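Local atomic coordinates of ribosomal protein S2-related protein (Deinococcus radiodurans, PDB entry 2JH3), a protein that binds a [4Fe-4S] iron-sulfur cluster, has a chelatase-like fold extended by two further domains, and may insert iron into sirohydrochlorin. Residues D415-Q420 / T455-A460; L403-R408 / D463-E468; G437-S442 / G447-E452. All coordinates share one frame; numbering follows the deposited sequence.

Contact 1 of 3, residues D415-Q420 / T455-A460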
loop_
_atom_site.group_PDB
_atom_site.type_symbol
_atom_site.label_atom_id
_atom_site.label_comp_id
_atom_site.label_asym_id
_atom_site.label_seq_id
_atom_site.Cartn_x
_atom_site.Cartn_y
_atom_site.Cartn_z
ATOM N N ASP A 415 -11.297 10.264 11.888
ATOM C CA ASP A 415 -11.336 8.833 12.095
ATOM C C ASP A 415 -11.437 8.069 10.789
ATOM O O ASP A 415 -10.837 6.990 10.582
ATOM C CB ASP A 415 -12.493 8.477 13.012
ATOM C CG ASP A 415 -12.243 8.816 14.454
ATOM O OD1 ASP A 415 -11.144 9.243 14.901
ATOM O OD2 ASP A 415 -13.201 8.627 15.206
ATOM N N THR A 416 -12.172 8.616 9.846
ATOM C CA THR A 416 -12.324 8.008 8.563
ATOM C C THR A 416 -11.069 8.040 7.695
ATOM O O THR A 416 -10.711 7.038 7.011
ATOM C CB THR A 416 -13.495 8.758 7.862
ATOM O OG1 THR A 416 -14.710 8.444 8.589
ATOM C CG2 THR A 416 -13.623 8.360 6.525
ATOM N N VAL A 417 -10.382 9.193 7.703
ATOM C CA VAL A 417 -9.128 9.326 6.975
ATOM C C VAL A 417 -8.018 8.511 7.642
ATOM O O VAL A 417 -7.311 7.834 6.949
ATOM C CB VAL A 417 -8.708 10.816 6.850
ATOM C CG1 VAL A 417 -7.365 10.977 6.100
ATOM C CG2 VAL A 417 -9.809 11.598 6.145
ATOM N N ALA A 418 -7.916 8.552 8.967
ATOM C CA ALA A 418 -6.898 7.791 9.655
ATOM C C ALA A 418 -7.059 6.300 9.387
ATOM O O ALA A 418 -6.063 5.608 9.156
ATOM C CB ALA A 418 -6.922 8.098 11.078
ATOM N N ALA A 419 -8.285 5.772 9.328
ATOM C CA ALA A 419 -8.470 4.325 9.025
ATOM C C ALA A 419 -7.896 3.982 7.660
ATOM O O ALA A 419 -7.242 2.953 7.467
ATOM C CB ALA A 419 -9.963 3.922 9.075
ATOM N N GLN A 420 -8.038 4.902 6.718
ATOM C CA GLN A 420 -7.541 4.688 5.347
ATOM C C GLN A 420 -6.037 4.878 5.229
ATOM O O GLN A 420 -5.361 4.063 4.593
ATOM C CB GLN A 420 -8.253 5.592 4.364
ATOM C CG GLN A 420 -9.752 5.266 4.128
ATOM C CD GLN A 420 -10.095 3.764 3.798
ATOM O OE1 GLN A 420 -9.580 3.189 2.835
ATOM N NE2 GLN A 420 -10.975 3.135 4.664
ATOM N N THR A 455 2.850 13.972 9.337
ATOM C CA THR A 455 2.590 14.953 8.268
ATOM C C THR A 455 1.819 14.338 7.101
ATOM O O THR A 455 1.077 15.029 6.457
ATOM C CB THR A 455 3.850 15.692 7.728
ATOM O OG1 THR A 455 4.767 14.741 7.271
ATOM C CG2 THR A 455 4.487 16.521 8.852
ATOM N N VAL A 456 1.951 13.030 6.877
ATOM C CA VAL A 456 1.250 12.379 5.765
ATOM C C VAL A 456 -0.264 12.314 6.062
ATOM O O VAL A 456 -1.108 12.599 5.159
ATOM C CB VAL A 456 1.869 11.032 5.424
ATOM C CG1 VAL A 456 0.954 10.188 4.490
ATOM C CG2 VAL A 456 3.234 11.228 4.718
ATOM N N LEU A 457 -0.624 11.993 7.307
ATOM C CA LEU A 457 -2.012 11.971 7.717
ATOM C C LEU A 457 -2.616 13.381 7.744
ATOM O O LEU A 457 -3.764 13.555 7.316
ATOM C CB LEU A 457 -2.172 11.342 9.116
ATOM C CG LEU A 457 -3.584 11.396 9.742
ATOM C CD1 LEU A 457 -4.590 10.695 8.800
ATOM C CD2 LEU A 457 -3.627 10.685 11.081
ATOM N N LEU A 458 -1.843 14.378 8.216
ATOM C CA LEU A 458 -2.332 15.779 8.209
ATOM C C LEU A 458 -2.650 16.228 6.781
ATOM O O LEU A 458 -3.677 16.843 6.518
ATOM C CB LEU A 458 -1.299 16.727 8.789
ATOM C CG LEU A 458 -1.055 16.595 10.264
ATOM C CD1 LEU A 458 0.238 17.214 10.696
ATOM C CD2 LEU A 458 -2.177 17.204 11.037
ATOM N N ALA A 459 -1.775 15.943 5.843
ATOM C CA ALA A 459 -2.081 16.305 4.429
ATOM C C ALA A 459 -3.306 15.575 3.837
ATOM O O ALA A 459 -4.077 16.119 3.014
ATOM C CB ALA A 459 -0.840 16.006 3.586
ATOM N N ALA A 460 -3.488 14.324 4.229
ATOM C CA ALA A 460 -4.668 13.535 3.763
ATOM C C ALA A 460 -5.970 14.124 4.355
ATOM O O ALA A 460 -7.028 14.180 3.667
ATOM C CB ALA A 460 -4.509 12.059 4.143
#

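Contact 2 of 3, residues L403-R408 / D463-E468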
loop_
_atom_site.group_PDB
_atom_site.type_symbol
_atom_site.label_atom_id
_atom_site.label_comp_id
_atom_site.label_asym_id
_atom_site.label_seq_id
_atom_site.Cartn_x
_atom_site.Cartn_y
_atom_site.Cartn_z
ATOM N N LEU A 403 -2.541 24.174 5.304
ATOM C CA LEU A 403 -2.718 23.082 6.279
ATOM C C LEU A 403 -3.619 23.389 7.479
ATOM O O LEU A 403 -4.113 22.461 8.130
ATOM C CB LEU A 403 -1.358 22.624 6.831
ATOM C CG LEU A 403 -1.225 21.168 7.238
ATOM C CD1 LEU A 403 -1.732 20.144 6.215
ATOM C CD2 LEU A 403 0.266 20.903 7.523
ATOM N N ALA A 404 -3.802 24.657 7.839
ATOM C CA ALA A 404 -4.651 24.968 9.011
ATOM C C ALA A 404 -6.086 24.487 8.838
ATOM O O ALA A 404 -6.849 24.375 9.766
ATOM C CB ALA A 404 -4.688 26.414 9.224
ATOM N N ARG A 405 -6.465 24.344 7.598
ATOM C CA ARG A 405 -7.726 23.761 7.211
ATOM C C ARG A 405 -8.003 22.410 7.904
ATOM O O ARG A 405 -9.166 22.041 8.063
ATOM C CB ARG A 405 -7.693 23.589 5.696
ATOM C CG ARG A 405 -8.930 23.797 4.999
ATOM C CD ARG A 405 -9.338 25.269 4.891
ATOM N NE ARG A 405 -10.798 25.274 4.802
ATOM C CZ ARG A 405 -11.636 25.944 5.594
ATOM N NH1 ARG A 405 -11.222 26.808 6.560
ATOM N NH2 ARG A 405 -12.928 25.749 5.381
ATOM N N VAL A 406 -6.957 21.680 8.356
ATOM C CA VAL A 406 -7.207 20.452 9.161
ATOM C C VAL A 406 -8.043 20.713 10.407
ATOM O O VAL A 406 -8.713 19.818 10.912
ATOM C CB VAL A 406 -5.870 19.688 9.573
ATOM C CG1 VAL A 406 -5.163 19.184 8.339
ATOM C CG2 VAL A 406 -4.973 20.513 10.403
ATOM N N GLN A 407 -7.988 21.956 10.896
ATOM C CA GLN A 407 -8.766 22.416 12.036
ATOM C C GLN A 407 -10.318 22.330 11.884
ATOM O O GLN A 407 -11.041 22.445 12.863
ATOM C CB GLN A 407 -8.373 23.848 12.399
ATOM C CG GLN A 407 -7.004 23.985 13.055
ATOM C CD GLN A 407 -6.358 25.392 12.921
ATOM O OE1 GLN A 407 -7.063 26.405 12.872
ATOM N NE2 GLN A 407 -5.022 25.445 12.885
ATOM N N ARG A 408 -10.785 22.119 10.680
ATOM C CA ARG A 408 -12.190 22.068 10.367
ATOM C C ARG A 408 -12.704 20.644 10.320
ATOM O O ARG A 408 -13.907 20.439 10.295
ATOM C CB ARG A 408 -12.422 22.680 8.954
ATOM C CG ARG A 408 -11.799 24.029 8.714
ATOM C CD ARG A 408 -12.570 25.217 9.303
ATOM N NE ARG A 408 -12.266 25.412 10.713
ATOM C CZ ARG A 408 -13.133 25.191 11.689
ATOM N NH1 ARG A 408 -14.393 24.800 11.411
ATOM N NH2 ARG A 408 -12.749 25.373 12.954
ATOM N N ASP A 463 -6.768 17.293 2.397
ATOM C CA ASP A 463 -7.438 17.005 1.137
ATOM C C ASP A 463 -8.877 16.597 1.319
ATOM O O ASP A 463 -9.734 17.004 0.547
ATOM C CB ASP A 463 -6.738 15.888 0.403
ATOM C CG ASP A 463 -5.312 16.220 0.100
ATOM O OD1 ASP A 463 -4.964 17.426 0.054
ATOM O OD2 ASP A 463 -4.524 15.262 -0.078
ATOM N N GLU A 464 -9.166 15.845 2.364
ATOM C CA GLU A 464 -10.539 15.442 2.619
ATOM C C GLU A 464 -11.453 16.626 2.911
ATOM O O GLU A 464 -12.501 16.770 2.298
ATOM C CB GLU A 464 -10.572 14.443 3.752
ATOM C CG GLU A 464 -11.955 13.882 4.119
ATOM C CD GLU A 464 -12.620 13.075 2.992
ATOM O OE1 GLU A 464 -11.927 12.580 2.048
ATOM O OE2 GLU A 464 -13.872 12.973 3.066
ATOM N N VAL A 465 -11.078 17.453 3.865
ATOM C CA VAL A 465 -11.806 18.683 4.145
ATOM C C VAL A 465 -11.983 19.491 2.803
ATOM O O VAL A 465 -13.102 19.892 2.457
ATOM C CB VAL A 465 -11.088 19.505 5.252
ATOM C CG1 VAL A 465 -11.789 20.833 5.479
ATOM C CG2 VAL A 465 -11.029 18.729 6.567
ATOM N N GLY A 466 -10.902 19.651 2.039
ATOM C CA GLY A 466 -10.916 20.341 0.759
ATOM C C GLY A 466 -11.878 19.781 -0.277
ATOM O O GLY A 466 -12.483 20.531 -1.017
ATOM N N ARG A 467 -12.032 18.462 -0.323
ATOM C CA ARG A 467 -12.901 17.794 -1.281
ATOM C C ARG A 467 -14.352 17.975 -0.820
ATOM O O ARG A 467 -15.236 18.129 -1.671
ATOM C CB ARG A 467 -12.536 16.302 -1.438
ATOM N N GLU A 468 -14.576 17.965 0.513
ATOM C CA GLU A 468 -15.882 18.272 1.136
ATOM C C GLU A 468 -15.971 19.735 1.618
ATOM O O GLU A 468 -16.157 20.672 0.829
ATOM C CB GLU A 468 -16.161 17.310 2.314
#

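Contact 3 of 3, residues G437-S442 / G447-E452. With SF4 (iron/sulfur cluster), chain E.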
loop_
_atom_site.group_PDB
_atom_site.type_symbol
_atom_site.label_atom_id
_atom_site.label_comp_id
_atom_site.label_asym_id
_atom_site.label_seq_id
_atom_site.Cartn_x
_atom_site.Cartn_y
_atom_site.Cartn_z
ATOM N N GLY A 437 -0.829 -3.408 23.508
ATOM C CA GLY A 437 -0.529 -4.117 24.711
ATOM C C GLY A 437 0.888 -4.652 24.798
ATOM O O GLY A 437 1.385 -4.894 25.925
ATOM N N GLN A 438 1.505 -4.893 23.647
ATOM C CA GLN A 438 2.832 -5.521 23.513
ATOM C C GLN A 438 3.573 -4.879 22.346
ATOM O O GLN A 438 2.992 -4.699 21.250
ATOM C CB GLN A 438 2.691 -6.974 23.203
ATOM C CG GLN A 438 2.220 -7.877 24.389
ATOM C CD GLN A 438 1.859 -9.255 23.928
ATOM O OE1 GLN A 438 0.878 -9.453 23.173
ATOM N NE2 GLN A 438 2.636 -10.242 24.362
ATOM N N THR A 439 4.831 -4.510 22.565
ATOM C CA THR A 439 5.660 -3.951 21.519
ATOM C C THR A 439 6.712 -4.924 21.034
ATOM O O THR A 439 6.825 -6.056 21.498
ATOM C CB THR A 439 6.420 -2.694 21.925
ATOM O OG1 THR A 439 7.492 -3.073 22.780
ATOM C CG2 THR A 439 5.531 -1.661 22.586
ATOM N N ILE A 440 7.547 -4.438 20.085
ATOM C CA ILE A 440 8.723 -5.163 19.707
ATOM C C ILE A 440 9.526 -5.724 20.828
ATOM O O ILE A 440 10.097 -6.848 20.689
ATOM C CB ILE A 440 9.662 -4.282 18.792
ATOM C CG1 ILE A 440 10.100 -3.029 19.516
ATOM C CG2 ILE A 440 8.897 -4.053 17.477
ATOM C CD1 ILE A 440 11.168 -2.207 18.679
ATOM N N PHE A 441 9.592 -4.972 21.909
ATOM C CA PHE A 441 10.323 -5.455 23.098
ATOM C C PHE A 441 9.673 -6.613 23.867
ATOM O O PHE A 441 10.380 -7.324 24.646
ATOM C CB PHE A 441 10.636 -4.300 24.018
ATOM C CG PHE A 441 11.677 -3.371 23.454
ATOM C CD1 PHE A 441 12.930 -3.844 23.109
ATOM C CD2 PHE A 441 11.405 -2.085 23.258
ATOM C CE1 PHE A 441 13.852 -3.013 22.544
ATOM C CE2 PHE A 441 12.335 -1.246 22.674
ATOM C CZ PHE A 441 13.544 -1.701 22.325
ATOM N N SER A 442 8.383 -6.854 23.645
ATOM C CA SER A 442 7.715 -8.071 24.111
ATOM C C SER A 442 7.694 -9.194 23.065
ATOM O O SER A 442 6.921 -10.136 23.184
ATOM C CB SER A 442 6.278 -7.826 24.533
ATOM O OG SER A 442 6.276 -6.823 25.534
ATOM N N GLY A 447 4.344 -4.592 16.760
ATOM C CA GLY A 447 3.812 -3.746 17.837
ATOM C C GLY A 447 4.634 -2.509 17.989
ATOM O O GLY A 447 5.668 -2.550 18.620
ATOM N N LEU A 448 4.205 -1.414 17.338
ATOM C CA LEU A 448 4.921 -0.164 17.411
ATOM C C LEU A 448 3.959 0.949 17.746
ATOM O O LEU A 448 2.933 1.029 17.141
ATOM C CB LEU A 448 5.550 0.138 16.061
ATOM C CG LEU A 448 6.693 -0.684 15.469
ATOM C CD1 LEU A 448 6.283 -2.014 15.025
ATOM C CD2 LEU A 448 7.187 0.011 14.266
ATOM N N PRO A 449 4.269 1.768 18.724
ATOM C CA PRO A 449 3.337 2.920 18.965
ATOM C C PRO A 449 3.459 4.134 18.074
ATOM O O PRO A 449 4.544 4.485 17.595
ATOM C CB PRO A 449 3.657 3.310 20.400
ATOM C CG PRO A 449 5.118 2.886 20.618
ATOM C CD PRO A 449 5.362 1.699 19.732
ATOM N N CYS A 450 2.325 4.802 17.863
ATOM C CA CYS A 450 2.237 6.090 17.193
ATOM C C CYS A 450 1.753 7.096 18.240
ATOM O O CYS A 450 0.637 6.941 18.794
ATOM C CB CYS A 450 1.296 6.123 15.996
ATOM S SG CYS A 450 1.241 7.792 15.286
ATOM N N ALA A 451 2.610 8.097 18.542
ATOM C CA ALA A 451 2.338 9.010 19.626
ATOM C C ALA A 451 1.666 10.289 19.125
ATOM O O ALA A 451 1.235 11.124 19.946
ATOM C CB ALA A 451 3.672 9.346 20.381
ATOM N N GLU A 452 1.575 10.473 17.798
ATOM C CA GLU A 452 1.095 11.772 17.264
ATOM C C GLU A 452 0.818 11.612 15.754
ATOM O O GLU A 452 1.583 10.927 15.037
ATOM C CB GLU A 452 2.107 12.933 17.519
ATOM C CG GLU A 452 1.482 14.274 17.151
ATOM C CD GLU A 452 2.314 15.453 17.469
ATOM O OE1 GLU A 452 3.458 15.273 17.886
ATOM O OE2 GLU A 452 1.788 16.544 17.338
HETATM FE FE1 SF4 E . 0.887 7.448 13.077
HETATM FE FE2 SF4 E . 1.196 8.443 10.570
HETATM FE FE3 SF4 E . 1.548 5.808 11.065
HETATM FE FE4 SF4 E . -0.964 6.882 11.149
HETATM S S1 SF4 E . 0.395 6.734 9.267
HETATM S S2 SF4 E . -0.077 5.430 12.704
HETATM S S3 SF4 E . -0.520 8.971 12.059
HETATM S S4 SF4 E . 2.909 7.497 11.827
#

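Contact 1 of 3, residues D415-Q420 / T455-A460
Val417 and Ala418 on helix 411-422 face Leu457 and Ala460 on helix 455-467, and the meeting is apolar throughout. The short axes of the two segments come within 9.8 Å of each other at an angle of 130°, a steep crossing somewhat nearer perpendicular than antiparallel, and a separation that small side chains can bridge.

Among the van der Waals contacts, the shortest joins Val417 CG1 to Ala460 CB, 3.6 Å apart. With CG1 anti to the backbone N (chi1 179°), this branch of Val417 is laid against the alanine methyl, and it also reaches Leu457 CD1 at 3.9 Å. The leucine supplies the other half of the interface. Its CD1 settles over the helix backbone at Ala418, 3.8 Å from Ala418 CA, while its other methyl, CD2, lies 4.2 Å from Ala418 CB. The fork of Leu457 thus straddles the alanine methyl, and one of its prongs is shared with Val417. The neighbouring Val421 extends the same patch, touching both Leu457 and Ala460.

No hydrogen bond crosses between the segments. The backbone polar groups are served along each helix instead, as in the bond from Ala460 N to Val456 O at 3.1 Å. Beyond the contact, Gln420 makes weak hydrogen bonds to Ala339 and Arg341 of the second subunit.

Leu457 also touches the iron-sulfur cluster and belongs to its pocket, as does Trp431 beside it. Cluster ligands adjoin both helices: Cys422 ends one, and Cys454 immediately precedes the other. The chemistry implies a greasy, non-directional joint, in which the fit of methyl groups probably sets the helix spacing and places a hydrocarbon wall beside the metal centre.

Contact 2 of 3, residues L403-R408 / D463-E468
Val465 projects from the last turns of helix 455-467 onto a 3-10 segment, residues 403-408, pressing between Arg405 and Arg408. This is surface packing of a helix end against the connection between helices 392-398 and 411-422, at a distance from the cluster. The 3-10 winding is plain in its backbone bonds, for instance Arg408 N to Arg405 O at 3.1 Å, and it brings residues three apart onto one side.

Val465 gives up the most surface. Its CG1, anti to the backbone N (chi1 176°), makes the nearest contacts: it lies 3.9 Å from the backbone oxygen Arg405 O, which CG2 also approaches, 4.0 Å from Arg408 CB and 4.1 Å from Arg405 CG. Of the arginine side chains only these aliphatic carbons come near, and the Arg405 chain crosses the valine at about a right angle. Arg408 leans on Val465 at its root, after which its chain bends away.

Behind this outer layer, Val406 turns inward to Trp392 and Ala396 of helix 392-398. The two arginines also pack on one another, CG of Arg408 sitting 3.5 Å above one face of the Arg405 guanidinium, displaced toward its rim.

Contact 3 of 3, residues G437-S442 / G447-E452
An ST turn at Thr439, in the loop that leads into strand 448-450, docks on Gly447 at the approach to the cluster-bearing strand. The joint is held by one hydrogen bond: Ile440 N donates to Gly447 O at 3.0 Å, meeting a lone pair in the carbonyl plane, although the N-H...O angle of 139° leaves the bond bent. A CA-H...O contact from Thr439 CA, 3.2 Å from Gly447 O, adds a weaker, bent approach to the same oxygen. Gly447, with no side chain, lets its CA approach Gln438 O to 3.6 Å, where a CB would collide with that oxygen.

Side chains add less. Ile440 CG2 meets Leu448 CD1 at 4.1 Å, the two chains lying obliquely to each other, and Ile440 also packs on helix 375-383. A chi1 of 74° swings Thr439 OG1 back over its own turn, where it accepts from Phe441 N at 3.0 Å; the hydroxyl also bonds to Glu383. Replacing Thr439 with alanine would probably leave Phe441 N and the Glu383 carboxylate without this partner and make the turn less firmly set. Gln438 looks elsewhere, its amide oxygen bonding to Ala317 N of the second subunit.

Further along, Cys450 SG binds an iron of the cluster, FE1, at 2.3 Å. The thiolate stands anti to the backbone N (chi1 178°) and takes a weak hydrogen bond from Glu452 N at 3.7 Å. Glu452 itself forms salt bridges with Arg56 and Arg398. Strand 448-450 pairs in parallel with 427-429, and the turn packs at the start of it. Cysteine thiolate ligation, with a backbone N-H directed at the sulfur, is characteristic of [4Fe-4S] sites.

In the fold
Read from the N terminus, the chain enters contact 2 at 403-408, then contact 1 at 415-420 on helix 411-422, passes the cluster ligands Cys422 and Cys425, and reaches 437-442. Contact 3 closes first, a tight loop completed at 447-452. Helix 455-467 then closes contact 1 with its first turns and contact 2 with its last, enclosing progressively longer loops. The three therefore nest concentrically and none cross. Contacts 1 and 2 share that helix and touch, for example through Val417 CG2 and Glu464 CG, whereas contact 3 stands apart, about 20 Å from contact 1 between centres, although its second segment, carrying strand 448-450, runs almost directly into helix 455-467.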